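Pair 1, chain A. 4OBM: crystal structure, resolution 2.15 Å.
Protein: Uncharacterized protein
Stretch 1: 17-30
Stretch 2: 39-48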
# COMPACT_ATOMS: atom_id res chain seq x y z
N THR A 17 -13.22 13.32 16.68
CA THR A 17 -12.31 13.80 15.64
C THR A 17 -10.95 13.13 15.93
O THR A 17 -10.32 13.46 16.94
CB THR A 17 -12.28 15.34 15.52
OG1 THR A 17 -13.61 15.82 15.34
CG2 THR A 17 -11.42 15.82 14.36
N PRO A 18 -10.55 12.13 15.10
CA PRO A 18 -9.28 11.41 15.34
C PRO A 18 -8.03 12.28 15.38
O PRO A 18 -7.82 13.11 14.51
CB PRO A 18 -9.17 10.45 14.14
CG PRO A 18 -10.49 10.39 13.55
CD PRO A 18 -11.26 11.62 13.92
N ASP A 19 -7.18 12.03 16.38
CA ASP A 19 -5.90 12.72 16.55
C ASP A 19 -4.74 11.83 16.01
O ASP A 19 -5.00 10.76 15.45
CB ASP A 19 -5.67 13.17 18.02
CG ASP A 19 -6.08 12.19 19.12
OD1 ASP A 19 -5.86 10.97 18.94
OD2 ASP A 19 -6.56 12.65 20.17
N SER A 20 -3.47 12.29 16.17
CA SER A 20 -2.26 11.61 15.69
C SER A 20 -2.03 10.21 16.32
O SER A 20 -1.23 9.45 15.78
CB SER A 20 -1.03 12.47 15.92
OG SER A 20 -0.66 12.54 17.29
N THR A 21 -2.72 9.88 17.45
CA THR A 21 -2.58 8.59 18.13
C THR A 21 -3.19 7.47 17.27
O THR A 21 -2.84 6.29 17.44
CB THR A 21 -3.21 8.63 19.54
OG1 THR A 21 -4.62 8.84 19.45
CG2 THR A 21 -2.58 9.69 20.44
N TYR A 22 -4.06 7.85 16.32
CA TYR A 22 -4.74 6.94 15.40
C TYR A 22 -3.92 6.68 14.12
O TYR A 22 -4.33 5.85 13.30
CB TYR A 22 -6.11 7.51 15.03
CG TYR A 22 -7.12 7.37 16.15
CD1 TYR A 22 -7.80 6.17 16.36
CD2 TYR A 22 -7.41 8.44 16.99
CE1 TYR A 22 -8.74 6.04 17.38
CE2 TYR A 22 -8.34 8.32 18.02
CZ TYR A 22 -9.00 7.11 18.21
OH TYR A 22 -9.93 7.00 19.22
N ASP A 23 -2.78 7.38 13.94
CA ASP A 23 -1.91 7.19 12.77
C ASP A 23 -1.29 5.78 12.76
O ASP A 23 -0.91 5.27 13.81
CB ASP A 23 -0.78 8.24 12.73
CG ASP A 23 -1.15 9.70 12.52
OD1 ASP A 23 -2.37 9.99 12.43
OD2 ASP A 23 -0.23 10.54 12.45
N PHE A 24 -1.19 5.17 11.58
CA PHE A 24 -0.57 3.86 11.49
C PHE A 24 0.02 3.61 10.11
O PHE A 24 -0.40 4.24 9.12
CB PHE A 24 -1.56 2.74 11.87
CG PHE A 24 -2.70 2.49 10.89
CD1 PHE A 24 -3.92 3.14 11.05
CD2 PHE A 24 -2.56 1.57 9.86
CE1 PHE A 24 -4.98 2.89 10.16
CE2 PHE A 24 -3.61 1.34 8.97
CZ PHE A 24 -4.81 1.99 9.14
N SER A 25 0.96 2.67 10.05
CA SER A 25 1.56 2.20 8.81
C SER A 25 1.51 0.69 8.76
O SER A 25 1.57 0.03 9.80
CB SER A 25 2.99 2.70 8.65
OG SER A 25 3.01 4.04 8.19
N VAL A 26 1.32 0.15 7.55
CA VAL A 26 1.24 -1.28 7.22
C VAL A 26 2.06 -1.52 5.98
O VAL A 26 1.86 -0.84 4.95
CB VAL A 26 -0.21 -1.82 7.03
CG1 VAL A 26 -0.22 -3.31 6.65
CG2 VAL A 26 -1.09 -1.57 8.26
N LEU A 27 2.98 -2.48 6.04
CA LEU A 27 3.73 -2.90 4.88
C LEU A 27 2.93 -3.96 4.16
O LEU A 27 2.59 -4.97 4.76
CB LEU A 27 5.13 -3.42 5.24
CG LEU A 27 5.91 -4.08 4.09
CD1 LEU A 27 6.30 -3.06 3.03
CD2 LEU A 27 7.12 -4.81 4.61
N MSE A 28 2.61 -3.72 2.88
CA MSE A 28 1.85 -4.69 2.11
C MSE A 28 2.73 -5.22 1.02
O MSE A 28 3.47 -4.46 0.40
CB MSE A 28 0.58 -4.07 1.57
CG MSE A 28 -0.41 -3.78 2.69
SE MSE A 28 -2.01 -2.93 2.11
CE MSE A 28 -1.36 -1.60 0.77
N THR A 29 2.71 -6.56 0.86
CA THR A 29 3.56 -7.25 -0.11
C THR A 29 2.72 -8.27 -0.88
O THR A 29 1.68 -8.71 -0.40
CB THR A 29 4.79 -7.90 0.58
OG1 THR A 29 4.42 -9.12 1.22
CG2 THR A 29 5.49 -6.98 1.58
N LEU A 30 3.18 -8.64 -2.07
CA LEU A 30 2.47 -9.59 -2.89
C LEU A 30 3.42 -10.62 -3.46
O LEU A 30 4.46 -10.27 -4.02
CB LEU A 30 1.71 -8.85 -4.02
CG LEU A 30 1.09 -9.72 -5.13
CD1 LEU A 30 -0.07 -10.58 -4.59
CD2 LEU A 30 0.67 -8.89 -6.30
N ASP A 39 7.16 -10.17 -4.70
CA ASP A 39 7.68 -9.38 -5.82
C ASP A 39 7.30 -7.91 -5.71
O ASP A 39 7.93 -7.07 -6.36
CB ASP A 39 7.18 -9.92 -7.17
CG ASP A 39 8.09 -10.95 -7.79
OD1 ASP A 39 9.29 -10.63 -8.00
OD2 ASP A 39 7.60 -12.06 -8.09
N LYS A 40 6.22 -7.59 -4.97
CA LYS A 40 5.75 -6.20 -4.85
C LYS A 40 5.71 -5.76 -3.42
O LYS A 40 5.48 -6.58 -2.52
CB LYS A 40 4.40 -5.99 -5.54
CG LYS A 40 4.59 -5.95 -7.04
CD LYS A 40 3.31 -5.82 -7.81
CE LYS A 40 3.52 -6.20 -9.26
NZ LYS A 40 4.52 -5.34 -9.95
N TYR A 41 6.06 -4.50 -3.19
CA TYR A 41 6.21 -3.92 -1.85
C TYR A 41 5.62 -2.53 -1.84
O TYR A 41 5.88 -1.75 -2.74
CB TYR A 41 7.70 -3.89 -1.43
CG TYR A 41 8.35 -5.26 -1.39
CD1 TYR A 41 8.91 -5.81 -2.54
CD2 TYR A 41 8.34 -6.02 -0.23
CE1 TYR A 41 9.44 -7.10 -2.54
CE2 TYR A 41 8.90 -7.30 -0.21
CZ TYR A 41 9.45 -7.84 -1.37
OH TYR A 41 9.97 -9.10 -1.37
N MSE A 42 4.72 -2.28 -0.88
CA MSE A 42 4.03 -1.00 -0.74
C MSE A 42 3.65 -0.77 0.70
O MSE A 42 3.11 -1.66 1.34
CB MSE A 42 2.76 -0.98 -1.64
CG MSE A 42 1.99 0.36 -1.60
SE MSE A 42 0.38 0.37 -2.70
CE MSE A 42 1.23 0.53 -4.35
N THR A 43 3.97 0.42 1.22
CA THR A 43 3.53 0.82 2.55
C THR A 43 2.24 1.64 2.39
O THR A 43 2.01 2.22 1.33
CB THR A 43 4.60 1.58 3.34
OG1 THR A 43 4.99 2.72 2.60
CG2 THR A 43 5.83 0.71 3.71
N ILE A 44 1.38 1.61 3.41
CA ILE A 44 0.15 2.38 3.47
C ILE A 44 0.18 3.05 4.82
O ILE A 44 0.25 2.37 5.84
CB ILE A 44 -1.16 1.60 3.16
CG1 ILE A 44 -2.38 2.55 3.14
CG2 ILE A 44 -1.36 0.34 4.02
CD1 ILE A 44 -3.65 1.97 2.55
N THR A 45 0.25 4.38 4.81
CA THR A 45 0.31 5.21 6.01
C THR A 45 -0.94 6.05 6.13
O THR A 45 -1.21 6.91 5.28
CB THR A 45 1.56 6.11 6.00
OG1 THR A 45 2.73 5.29 5.89
CG2 THR A 45 1.68 6.99 7.26
N TYR A 46 -1.70 5.81 7.21
CA TYR A 46 -2.90 6.59 7.53
C TYR A 46 -2.50 7.80 8.36
O TYR A 46 -1.92 7.65 9.44
CB TYR A 46 -3.92 5.72 8.28
CG TYR A 46 -5.11 6.48 8.83
CD1 TYR A 46 -5.96 7.20 7.99
CD2 TYR A 46 -5.40 6.47 10.19
CE1 TYR A 46 -7.06 7.89 8.49
CE2 TYR A 46 -6.50 7.15 10.71
CZ TYR A 46 -7.33 7.85 9.85
OH TYR A 46 -8.41 8.54 10.35
N ILE A 47 -2.78 9.00 7.84
CA ILE A 47 -2.53 10.26 8.56
C ILE A 47 -3.91 10.79 8.96
O ILE A 47 -4.61 11.36 8.13
CB ILE A 47 -1.69 11.30 7.78
CG1 ILE A 47 -0.53 10.66 6.96
CG2 ILE A 47 -1.24 12.46 8.70
CD1 ILE A 47 0.80 10.40 7.67
N ALA A 48 -4.32 10.53 10.22
CA ALA A 48 -5.63 10.90 10.76
C ALA A 48 -5.92 12.39 10.67
O ALA A 48 -7.05 12.75 10.35
CB ALA A 48 -5.76 10.43 12.19

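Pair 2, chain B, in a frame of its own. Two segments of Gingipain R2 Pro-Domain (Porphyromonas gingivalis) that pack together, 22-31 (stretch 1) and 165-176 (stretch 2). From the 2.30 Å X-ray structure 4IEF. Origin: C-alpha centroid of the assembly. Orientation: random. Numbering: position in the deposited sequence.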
# COMPACT_ATOMS: atom_id res chain seq x y z
N GLU B 22 0.57 -23.99 -17.11
CA GLU B 22 1.59 -25.04 -17.11
C GLU B 22 2.94 -24.37 -17.02
O GLU B 22 3.28 -23.56 -17.88
CB GLU B 22 1.46 -25.91 -18.39
CG GLU B 22 0.39 -26.98 -18.30
CD GLU B 22 0.89 -28.35 -17.87
OE1 GLU B 22 1.07 -29.22 -18.74
OE2 GLU B 22 1.12 -28.54 -16.65
N GLN B 23 3.71 -24.67 -15.95
CA GLN B 23 5.01 -24.07 -15.59
C GLN B 23 4.92 -22.52 -15.69
O GLN B 23 4.23 -21.92 -14.87
CB GLN B 23 6.24 -24.67 -16.34
CG GLN B 23 6.13 -24.96 -17.85
CD GLN B 23 6.99 -24.04 -18.69
OE1 GLN B 23 6.51 -23.11 -19.33
NE2 GLN B 23 8.29 -24.31 -18.73
N SER B 24 5.55 -21.89 -16.70
CA SER B 24 5.51 -20.44 -16.88
C SER B 24 4.50 -20.01 -17.98
O SER B 24 4.22 -18.82 -18.11
CB SER B 24 6.91 -19.90 -17.19
OG SER B 24 7.56 -20.63 -18.22
N MET B 25 3.95 -20.99 -18.74
CA MET B 25 2.96 -20.78 -19.80
C MET B 25 1.56 -20.60 -19.19
O MET B 25 1.20 -21.35 -18.28
CB MET B 25 2.99 -21.95 -20.79
CG MET B 25 2.55 -21.57 -22.19
SD MET B 25 0.76 -21.56 -22.44
CE MET B 25 0.45 -23.30 -22.71
N SER B 26 0.79 -19.60 -19.69
CA SER B 26 -0.54 -19.27 -19.18
C SER B 26 -1.52 -18.91 -20.29
O SER B 26 -1.18 -18.18 -21.22
CB SER B 26 -0.47 -18.10 -18.20
OG SER B 26 0.11 -18.46 -16.96
N LYS B 27 -2.77 -19.37 -20.14
CA LYS B 27 -3.86 -19.09 -21.07
C LYS B 27 -4.90 -18.26 -20.32
O LYS B 27 -5.50 -18.74 -19.36
CB LYS B 27 -4.46 -20.39 -21.63
CG LYS B 27 -4.94 -20.28 -23.07
CD LYS B 27 -5.37 -21.64 -23.60
CE LYS B 27 -6.28 -21.53 -24.80
NZ LYS B 27 -6.83 -22.85 -25.18
N VAL B 28 -5.04 -16.98 -20.71
CA VAL B 28 -5.94 -16.04 -20.03
C VAL B 28 -7.06 -15.63 -20.98
O VAL B 28 -6.82 -15.23 -22.12
CB VAL B 28 -5.19 -14.80 -19.44
CG1 VAL B 28 -6.13 -13.91 -18.64
CG2 VAL B 28 -3.99 -15.22 -18.58
N GLN B 29 -8.30 -15.73 -20.48
CA GLN B 29 -9.50 -15.35 -21.21
C GLN B 29 -10.05 -14.02 -20.68
O GLN B 29 -10.23 -13.84 -19.48
CB GLN B 29 -10.57 -16.45 -21.11
CG GLN B 29 -11.98 -16.00 -21.53
CD GLN B 29 -13.00 -17.11 -21.45
OE1 GLN B 29 -12.96 -18.07 -22.22
NE2 GLN B 29 -13.93 -16.99 -20.52
N PHE B 30 -10.31 -13.11 -21.60
CA PHE B 30 -10.97 -11.84 -21.33
C PHE B 30 -12.35 -11.90 -21.95
O PHE B 30 -12.50 -12.38 -23.08
CB PHE B 30 -10.18 -10.63 -21.89
CG PHE B 30 -11.01 -9.37 -22.00
CD1 PHE B 30 -11.76 -9.11 -23.14
CD2 PHE B 30 -11.08 -8.47 -20.93
CE1 PHE B 30 -12.59 -7.98 -23.21
CE2 PHE B 30 -11.89 -7.32 -21.02
CZ PHE B 30 -12.63 -7.09 -22.15
N ARG B 31 -13.34 -11.37 -21.24
CA ARG B 31 -14.69 -11.22 -21.75
C ARG B 31 -15.19 -9.84 -21.36
O ARG B 31 -14.96 -9.40 -20.23
CB ARG B 31 -15.62 -12.35 -21.27
CG ARG B 31 -15.54 -13.59 -22.14
CD ARG B 31 -16.36 -14.73 -21.56
NE ARG B 31 -16.42 -15.87 -22.48
CZ ARG B 31 -16.94 -17.05 -22.18
NH1 ARG B 31 -17.44 -17.28 -20.97
NH2 ARG B 31 -16.95 -18.02 -23.08
N ILE B 165 -15.66 -3.73 -30.89
CA ILE B 165 -15.84 -4.16 -29.50
C ILE B 165 -15.52 -5.65 -29.41
O ILE B 165 -16.30 -6.47 -29.89
CB ILE B 165 -17.27 -3.83 -28.97
CG1 ILE B 165 -17.56 -2.30 -29.03
CG2 ILE B 165 -17.48 -4.38 -27.54
CD1 ILE B 165 -19.03 -1.92 -29.24
N TYR B 166 -14.38 -5.99 -28.81
CA TYR B 166 -13.98 -7.38 -28.64
C TYR B 166 -14.68 -7.95 -27.41
O TYR B 166 -14.36 -7.59 -26.27
CB TYR B 166 -12.45 -7.52 -28.57
CG TYR B 166 -11.78 -7.37 -29.92
CD1 TYR B 166 -11.52 -6.11 -30.45
CD2 TYR B 166 -11.41 -8.48 -30.67
CE1 TYR B 166 -10.93 -5.96 -31.70
CE2 TYR B 166 -10.81 -8.34 -31.92
CZ TYR B 166 -10.57 -7.08 -32.43
OH TYR B 166 -9.99 -6.93 -33.67
N THR B 167 -15.69 -8.79 -27.65
CA THR B 167 -16.50 -9.40 -26.60
C THR B 167 -15.72 -10.51 -25.89
O THR B 167 -15.97 -10.75 -24.71
CB THR B 167 -17.83 -9.92 -27.16
OG1 THR B 167 -17.57 -10.84 -28.22
CG2 THR B 167 -18.73 -8.79 -27.64
N GLU B 168 -14.77 -11.15 -26.60
CA GLU B 168 -13.91 -12.20 -26.04
C GLU B 168 -12.52 -12.16 -26.68
O GLU B 168 -12.39 -11.99 -27.89
CB GLU B 168 -14.53 -13.59 -26.20
CG GLU B 168 -13.81 -14.67 -25.43
CD GLU B 168 -14.29 -16.07 -25.74
OE1 GLU B 168 -15.05 -16.63 -24.91
OE2 GLU B 168 -13.93 -16.61 -26.81
N ILE B 169 -11.48 -12.30 -25.83
CA ILE B 169 -10.07 -12.39 -26.21
C ILE B 169 -9.41 -13.46 -25.35
O ILE B 169 -9.42 -13.34 -24.12
CB ILE B 169 -9.28 -11.03 -26.13
CG1 ILE B 169 -9.95 -9.87 -26.89
CG2 ILE B 169 -7.81 -11.24 -26.59
CD1 ILE B 169 -9.46 -8.45 -26.47
N VAL B 170 -8.82 -14.48 -25.98
CA VAL B 170 -8.08 -15.52 -25.28
C VAL B 170 -6.63 -15.39 -25.72
O VAL B 170 -6.34 -15.46 -26.92
CB VAL B 170 -8.63 -16.96 -25.45
CG1 VAL B 170 -7.83 -17.95 -24.62
CG2 VAL B 170 -10.11 -17.03 -25.07
N VAL B 171 -5.72 -15.19 -24.75
CA VAL B 171 -4.29 -15.06 -25.05
C VAL B 171 -3.48 -16.20 -24.43
O VAL B 171 -3.84 -16.73 -23.37
CB VAL B 171 -3.70 -13.68 -24.64
CG1 VAL B 171 -4.35 -12.54 -25.41
CG2 VAL B 171 -3.77 -13.44 -23.13
N ALA B 172 -2.38 -16.55 -25.09
CA ALA B 172 -1.40 -17.51 -24.62
C ALA B 172 -0.10 -16.76 -24.32
O ALA B 172 0.48 -16.14 -25.23
CB ALA B 172 -1.19 -18.61 -25.65
N VAL B 173 0.31 -16.73 -23.05
CA VAL B 173 1.54 -16.08 -22.63
C VAL B 173 2.56 -17.20 -22.40
O VAL B 173 2.40 -18.01 -21.49
CB VAL B 173 1.36 -15.13 -21.41
CG1 VAL B 173 2.69 -14.53 -20.97
CG2 VAL B 173 0.35 -14.02 -21.73
N SER B 174 3.57 -17.27 -23.28
CA SER B 174 4.59 -18.32 -23.27
C SER B 174 5.99 -17.74 -23.43
O SER B 174 6.14 -16.60 -23.87
CB SER B 174 4.32 -19.31 -24.40
OG SER B 174 4.26 -18.66 -25.65
N GLU B 175 7.02 -18.54 -23.07
CA GLU B 175 8.42 -18.12 -23.18
C GLU B 175 8.94 -18.31 -24.60
O GLU B 175 8.44 -19.16 -25.33
CB GLU B 175 9.32 -18.83 -22.16
CG GLU B 175 9.12 -20.33 -22.03
CD GLU B 175 10.18 -21.03 -21.21
OE1 GLU B 175 10.12 -21.00 -19.96
OE2 GLU B 175 11.07 -21.64 -21.84
N THR B 176 9.94 -17.50 -24.98
CA THR B 176 10.59 -17.55 -26.29
C THR B 176 12.00 -18.14 -26.14
O THR B 176 12.39 -18.50 -25.03
CB THR B 176 10.66 -16.14 -26.93
OG1 THR B 176 11.44 -15.27 -26.12
CG2 THR B 176 9.30 -15.54 -27.16

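Both pairs are two antiparallel strands joined edge to edge. In pair 1, strand 24-30 runs against strand 40-47 at 159°. In pair 2, strand 25-31 runs against strand 168-176 at 167°. The axes approach to 4.6 Å in each. Fourteen central residues superpose with an RMSD of 0.6 Å.

The register is the same. Val A26 faces Ile A44, and the matching Val B28 faces Val B171. Both are hydrogen-bonded pairs. Val A26 N donates to Ile A44 O at 3.0 Å, and Ile A44 N returns a bond to Val A26 O at 2.9 Å. In pair 2, Val B28 N to Val B171 O and Val B171 N to Val B28 O are both 2.9 Å. These bonds use backbone atoms, so the ladder tolerates different side chains. CA-H...O contacts fill in between, such as Thr A43 CA to Val A26 O and Val B170 CA to Val B28 O, both 3.4 Å.

On the face that carries these valines, the packing is apolar at the centre of both pairs. Val A26 CB lies 3.9 Å from Ile A44 CG2; Val B28 CB lies 4.2 Å from Val B171 CG2. Next along, selenomethionines Met A28 and Met A42 match Phe B30 and Ile B169. Met A28 CE touches its direct partner at Met A42 SE, 4.4 Å away, and comes closer to Ile A44 CG2 on the diagonal, at 3.8 Å. Phe B30 meets its direct partner, with Phe B30 CD1 4.1 Å from Ile B169 CD1. In the other direction, Phe A24 and Tyr A46 match the smaller Ser B26 and Val B173. Tyr A46 CB sits over the face of the Phe A24 ring, 3.6 Å from Phe A24 CE1. Pair 2 has no aromatic contact here, yet the backbone bonds remain.

The opposite face differs in the kind of contact. Ser A25 OG and Thr A45 OG1 share a hydrogen bond of 2.6 Å. Their counterparts are Lys B27 and Ala B172, and the lysine reaches diagonally, with Lys B27 CE 3.9 Å from Val B170 CG1. Thr A29 and Tyr A41 meet through Thr A29 CG2 and Tyr A41 CD2 at 3.5 Å. The matching Arg B31 and Glu B168 form a salt bridge, with Arg B31 NE 2.9 Å from Glu B168 OE1. Arg B31 NH2 bonds the same oxygen, Glu B168 OE1, at 3.0 Å.

Beyond the central ladder, Asp A23 OD1 accepts a hydrogen bond from Ala A48 N at 3.0 Å. The matching Met B25 uses an apolar side chain, and Met B25 CG lies 3.6 Å from Ser B174 CB.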